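Local coordinates for type 2A phosphatase-associated protein 42 (Saccharomyces cerevisiae, PDB 2V0P), which binds the catalytic subunits of type 2A-like phosphatases, inhibits the phosphatase SIT4 and takes part in negative regulation of TOR signalling in response to the nitrogen source, at the interface of chains A and B. Residues are numbered along the deposited sequence; one frame, centred on the assembly and turned at random. Chains: chain A/B, Type 2A phosphatase-associated protein 42.

Contact 1: the interface of chains A and B. Residues chain A 224, 228; chain B 157, 160-161, 164, 224.
The last long helix of chain A (199-231) docks here against chain B, its A:Phe224 ring set on the short helix B:153-163 within the all-helical, tetratricopeptide repeat-like N-terminal domain. The ring is gripped on several sides. Over one face comes a methyl of B:Leu161, with CD1 3.4 Å from the ring centroid of A:Phe224 and displaced toward the rim, a CH-pi contact; the other methyl, CD2, lies beside A:Phe224 CB. The opposite face is backed from within its own chain by A:Met228 CG. In the ring plane, the far edge meets B:Gln160 and B:Lys164: A:Phe224 CZ is 3.7 Å from B:Gln160 CG, and CE1 of the same ring lies 3.6 Å from NZ, the amine of B:Lys164. With CG anti to the backbone N (chi1 -170°), A:Phe224 reaches the backbone carbonyl of B:Ser157, whose O lies 3.2 Å from ring atom CE2. Were an alanine here, B:Leu161 CD1 would probably lose its aromatic partner and a gap would open beside B:Gln160 and B:Lys164. One turn on, the selenium of selenomethionine A:Met228 touches the rim of B:Phe224, SE to CE2 3.6 Å, their side chains crossing at about a right angle. B:Gln160 CG sits over the centre of one B:Phe224 face, backing that ring from within chain B. The patch thus joins helix A:199-231 to helices 153-163 and 197-231 of chain B, with B:Lys164 just past the end of the shorter one.

Contact 2: the interface of chains A and B. Residues chain A 97, 232; chain B 97, 225, 228-229, 232.
A:Gln97 and B:Gln97, the same residue of the two copies, approach from opposite directions with nearly coplanar side-chain amides and form a paired set of hydrogen bonds. B:Gln97 NE2 gives to A:Gln97 OE1 at 2.6 Å, nearly straight (165° at H), and A:Gln97 NE2 gives back to B:Gln97 OE1 at 3.0 Å. Each donor lies in the partner's carbonyl plane on a lone pair, and the amide planes are only 21° apart. Chains extended beyond CG bring the two amides together. B:Gln97 NE2 makes another bond, to the backbone carbonyl A:Phe232 O at 2.7 Å; this one is more bent, with the donor well above the carbonyl plane. The reciprocal pair couples the two amides, and the extra bond to A:Phe232 O favours the orientation modelled.

Stacking adds to the hold on A:Gln97: its amide lies almost parallel to the B:Phe232 ring, 9° between planes, with NE2 3.6 Å above the ring centre.

Apolar packing belongs mainly to the A:Phe232 ring, which settles among side chains of helix B:197-231. Ring atom CZ abuts the aliphatic part of B:Glu225, 3.3 Å from CG, while CB of that glutamate lies at the ring's edge, in plane. B:Leu229 and the bent selenomethionine B:Met228 come from the same side of the ring plane, displaced outward from its centre, with B:Leu229 CD2 3.5 Å from A:Phe232 CD1 and B:Met228 CG and SE against CE2 and CD2.

In the fold, both glutamines sit near the start of helix 93-120, while A:Phe232 and B:Phe232 lie just beyond the ends of their last long helices.

Contact 1: the interface of chains A and B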
ATOM      1  N   PHE A 224      -4.426   5.115   3.163  1.00 30.87           N
ATOM      2  CA  PHE A 224      -3.432   4.091   2.827  1.00 31.18           C
ATOM      3  C   PHE A 224      -2.165   4.251   3.642  1.00 31.83           C
ATOM      4  O   PHE A 224      -1.679   3.276   4.232  1.00 33.83           O
ATOM      5  CB  PHE A 224      -3.066   4.188   1.382  1.00 32.53           C
ATOM      6  CG  PHE A 224      -2.244   3.022   0.938  1.00 29.29           C
ATOM      7  CD1 PHE A 224      -2.825   1.778   0.840  1.00 32.16           C
ATOM      8  CD2 PHE A 224      -0.890   3.161   0.689  1.00 27.05           C
ATOM      9  CE1 PHE A 224      -2.063   0.657   0.410  1.00 33.21           C
ATOM     10  CE2 PHE A 224      -0.120   2.039   0.283  1.00 27.28           C
ATOM     11  CZ  PHE A 224      -0.722   0.823   0.132  1.00 31.64           C
HETATM   12  N   MSE A 228      -0.650   1.724   6.490  1.00 38.85           N
HETATM   13  CA  MSE A 228       0.692   1.183   6.324  1.00 39.64           C
HETATM   14  C   MSE A 228       1.563   1.440   7.553  1.00 38.28           C
HETATM   15  O   MSE A 228       2.158   0.517   8.050  1.00 37.90           O
HETATM   16  CB  MSE A 228       1.362   1.679   5.031  1.00 39.51           C
HETATM   17  CG  MSE A 228       0.585   1.311   3.819  1.00 41.60           C
HETATM   18 SE   MSE A 228       0.793  -0.598   3.421  1.00 50.34          SE
HETATM   19  CE  MSE A 228      -0.873  -1.383   4.102  1.00 43.61           C
TER
ATOM     20  N   SER B 157       4.333   5.258   0.015  1.00 24.48           N
ATOM     21  CA  SER B 157       2.990   4.768   0.200  1.00 23.61           C
ATOM     22  C   SER B 157       2.212   5.051  -1.071  1.00 22.24           C
ATOM     23  O   SER B 157       1.480   4.182  -1.550  1.00 23.15           O
ATOM     24  CB  SER B 157       2.316   5.493   1.368  1.00 25.08           C
ATOM     25  OG  SER B 157       2.657   4.869   2.569  1.00 29.67           O
ATOM     26  N   GLN B 160       3.433   2.625  -3.751  1.00 22.35           N
ATOM     27  CA  GLN B 160       2.919   1.317  -3.444  1.00 23.60           C
ATOM     28  C   GLN B 160       1.497   1.177  -3.917  1.00 23.55           C
ATOM     29  O   GLN B 160       1.136   0.216  -4.604  1.00 22.64           O
ATOM     30  CB  GLN B 160       3.023   1.024  -1.940  1.00 24.91           C
ATOM     31  CG  GLN B 160       2.420  -0.327  -1.453  1.00 29.90           C
ATOM     32  CD  GLN B 160       3.258  -1.571  -1.742  1.00 37.42           C
ATOM     33  OE1 GLN B 160       3.887  -1.704  -2.794  1.00 40.61           O
ATOM     34  NE2 GLN B 160       3.247  -2.506  -0.800  1.00 39.94           N
ATOM     35  N   LEU B 161       0.703   2.181  -3.567  1.00 22.49           N
ATOM     36  CA  LEU B 161      -0.665   2.207  -3.903  1.00 25.31           C
ATOM     37  C   LEU B 161      -0.837   1.997  -5.373  1.00 24.50           C
ATOM     38  O   LEU B 161      -1.704   1.260  -5.750  1.00 29.87           O
ATOM     39  CB  LEU B 161      -1.255   3.552  -3.479  1.00 21.48           C
ATOM     40  CG  LEU B 161      -2.709   3.646  -3.129  1.00 25.73           C
ATOM     41  CD1 LEU B 161      -3.120   2.500  -2.334  1.00 27.51           C
ATOM     42  CD2 LEU B 161      -2.946   4.978  -2.361  1.00 27.72           C
ATOM     43  N   LYS B 164       0.221  -1.551  -6.604  1.00 34.42           N
ATOM     44  CA  LYS B 164      -0.720  -2.561  -6.113  1.00 35.60           C
ATOM     45  C   LYS B 164      -2.001  -2.703  -6.923  1.00 35.48           C
ATOM     46  O   LYS B 164      -2.677  -3.737  -6.806  1.00 37.65           O
ATOM     47  CB  LYS B 164      -1.032  -2.395  -4.619  1.00 35.50           C
ATOM     48  CG  LYS B 164      -0.152  -3.270  -3.696  1.00 38.17           C
ATOM     49  CD  LYS B 164      -0.229  -2.897  -2.196  1.00 37.89           C
ATOM     50  CE  LYS B 164      -1.674  -2.869  -1.640  1.00 42.29           C
ATOM     51  NZ  LYS B 164      -1.653  -2.849  -0.130  1.00 43.26           N
ATOM     52  N   PHE B 224       9.272  -2.506  -0.130  1.00 27.52           N
ATOM     53  CA  PHE B 224       8.459  -1.343   0.300  1.00 29.48           C
ATOM     54  C   PHE B 224       8.481  -1.237   1.825  1.00 29.46           C
ATOM     55  O   PHE B 224       8.896  -0.212   2.372  1.00 29.34           O
ATOM     56  CB  PHE B 224       7.031  -1.479  -0.235  1.00 29.26           C
ATOM     57  CG  PHE B 224       6.001  -0.727   0.563  1.00 28.59           C
ATOM     58  CD1 PHE B 224       5.907   0.680   0.484  1.00 28.14           C
ATOM     59  CD2 PHE B 224       5.120  -1.411   1.383  1.00 27.08           C
ATOM     60  CE1 PHE B 224       4.985   1.355   1.223  1.00 27.61           C
ATOM     61  CE2 PHE B 224       4.152  -0.716   2.117  1.00 31.59           C
ATOM     62  CZ  PHE B 224       4.099   0.666   2.041  1.00 30.45           C
TER

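Contact 2: the interface of chains A and B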
ATOM      1  N   GLN A  97       5.587   7.944  16.055  1.00 31.68           N
ATOM      2  CA  GLN A  97       4.845   7.222  15.106  1.00 32.08           C
ATOM      3  C   GLN A  97       3.353   7.228  15.369  1.00 32.58           C
ATOM      4  O   GLN A  97       2.560   7.364  14.420  1.00 31.73           O
ATOM      5  CB  GLN A  97       5.387   5.795  14.898  1.00 33.48           C
ATOM      6  CG  GLN A  97       6.752   5.790  14.214  1.00 33.48           C
ATOM      7  CD  GLN A  97       7.368   4.428  14.145  1.00 33.45           C
ATOM      8  OE1 GLN A  97       6.664   3.429  14.059  1.00 32.92           O
ATOM      9  NE2 GLN A  97       8.701   4.372  14.229  1.00 33.05           N
ATOM     10  N   PHE A 232       3.252  -1.215  11.236  1.00 35.54           N
ATOM     11  CA  PHE A 232       4.574  -1.187  11.823  1.00 39.29           C
ATOM     12  C   PHE A 232       4.609  -0.855  13.326  1.00 40.20           C
ATOM     13  O   PHE A 232       5.654  -0.986  13.969  1.00 39.64           O
ATOM     14  CB  PHE A 232       5.466  -0.272  10.999  1.00 39.74           C
ATOM     15  CG  PHE A 232       5.754  -0.813   9.642  1.00 42.87           C
ATOM     16  CD1 PHE A 232       6.514  -1.971   9.496  1.00 45.96           C
ATOM     17  CD2 PHE A 232       5.234  -0.212   8.513  1.00 46.71           C
ATOM     18  CE1 PHE A 232       6.772  -2.493   8.242  1.00 47.12           C
ATOM     19  CE2 PHE A 232       5.490  -0.730   7.264  1.00 44.76           C
ATOM     20  CZ  PHE A 232       6.261  -1.858   7.130  1.00 46.02           C
TER
ATOM     21  N   GLN B  97      10.916  -3.084  15.211  1.00 28.30           N
ATOM     22  CA  GLN B  97      10.993  -2.554  13.871  1.00 29.63           C
ATOM     23  C   GLN B  97      12.359  -2.849  13.224  1.00 30.08           C
ATOM     24  O   GLN B  97      12.421  -3.208  12.047  1.00 29.78           O
ATOM     25  CB  GLN B  97      10.619  -1.044  13.896  1.00 28.50           C
ATOM     26  CG  GLN B  97       9.112  -0.817  14.058  1.00 30.05           C
ATOM     27  CD  GLN B  97       8.710   0.677  14.085  1.00 27.61           C
ATOM     28  OE1 GLN B  97       9.510   1.529  13.781  1.00 29.01           O
ATOM     29  NE2 GLN B  97       7.473   0.965  14.430  1.00 31.11           N
ATOM     30  N   GLU B 225       8.035  -2.301   2.504  1.00 30.59           N
ATOM     31  CA  GLU B 225       8.085  -2.330   3.983  1.00 32.82           C
ATOM     32  C   GLU B 225       9.490  -2.082   4.518  1.00 32.27           C
ATOM     33  O   GLU B 225       9.673  -1.433   5.525  1.00 30.71           O
ATOM     34  CB  GLU B 225       7.545  -3.621   4.553  1.00 31.74           C
ATOM     35  CG  GLU B 225       6.077  -3.762   4.445  1.00 37.88           C
ATOM     36  CD  GLU B 225       5.627  -5.153   4.818  1.00 43.37           C
ATOM     37  OE1 GLU B 225       6.202  -5.730   5.770  1.00 46.48           O
ATOM     38  OE2 GLU B 225       4.698  -5.669   4.164  1.00 47.10           O
HETATM   39  N   MSE B 228      10.289   1.644   4.227  1.00 40.35           N
HETATM   40  CA  MSE B 228       9.477   2.388   5.156  1.00 44.74           C
HETATM   41  C   MSE B 228      10.108   2.353   6.520  1.00 44.04           C
HETATM   42  O   MSE B 228      10.261   3.390   7.182  1.00 44.25           O
HETATM   43  CB  MSE B 228       8.076   1.783   5.205  1.00 42.94           C
HETATM   44  CG  MSE B 228       7.181   2.342   6.253  1.00 44.11           C
HETATM   45 SE   MSE B 228       5.409   2.474   5.488  1.00 55.01          SE
HETATM   46  CE  MSE B 228       5.965   3.185   3.736  1.00 20.90           C
ATOM     47  N   LEU B 229      10.472   1.146   6.940  1.00 44.95           N
ATOM     48  CA  LEU B 229      11.195   0.954   8.174  1.00 45.23           C
ATOM     49  C   LEU B 229      12.478   1.788   8.191  1.00 45.29           C
ATOM     50  O   LEU B 229      12.757   2.481   9.170  1.00 44.88           O
ATOM     51  CB  LEU B 229      11.492  -0.536   8.360  1.00 45.71           C
ATOM     52  CG  LEU B 229      10.309  -1.433   8.739  1.00 47.35           C
ATOM     53  CD1 LEU B 229      10.680  -2.884   8.505  1.00 47.52           C
ATOM     54  CD2 LEU B 229       9.865  -1.217  10.194  1.00 48.42           C
ATOM     55  N   PHE B 232      12.105   5.569   8.981  1.00 48.45           N
ATOM     56  CA  PHE B 232      12.028   5.776  10.432  1.00 50.84           C
ATOM     57  C   PHE B 232      13.362   6.105  11.113  1.00 52.57           C
ATOM     58  O   PHE B 232      13.368   6.710  12.187  1.00 53.42           O
ATOM     59  CB  PHE B 232      11.400   4.565  11.129  1.00 50.21           C
ATOM     60  CG  PHE B 232       9.949   4.367  10.830  1.00 50.72           C
ATOM     61  CD1 PHE B 232       9.429   3.081  10.718  1.00 50.27           C
ATOM     62  CD2 PHE B 232       9.091   5.458  10.657  1.00 49.95           C
ATOM     63  CE1 PHE B 232       8.084   2.879  10.445  1.00 51.38           C
ATOM     64  CE2 PHE B 232       7.750   5.261  10.377  1.00 50.81           C
ATOM     65  CZ  PHE B 232       7.241   3.972  10.271  1.00 50.13           C
TER

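The C-alpha centres of contact 1 and contact 2 are about 13 Å apart. Both use helix B:197-231; chain A gives its last helix to contact 1 and A:Phe232, just past that helix, to contact 2. B:Met228 and A:Met228 fall in different contacts, so equivalent residues do different jobs, as expected for an interface that is not an exact two-fold. Contact 1 brings in the short helix B:153-163, contact 2 the helix 93-120 of both copies; together they join the chains by apolar packing and by amide pairing. The structure alone does not show whether this pairing of copies forms outside the crystal.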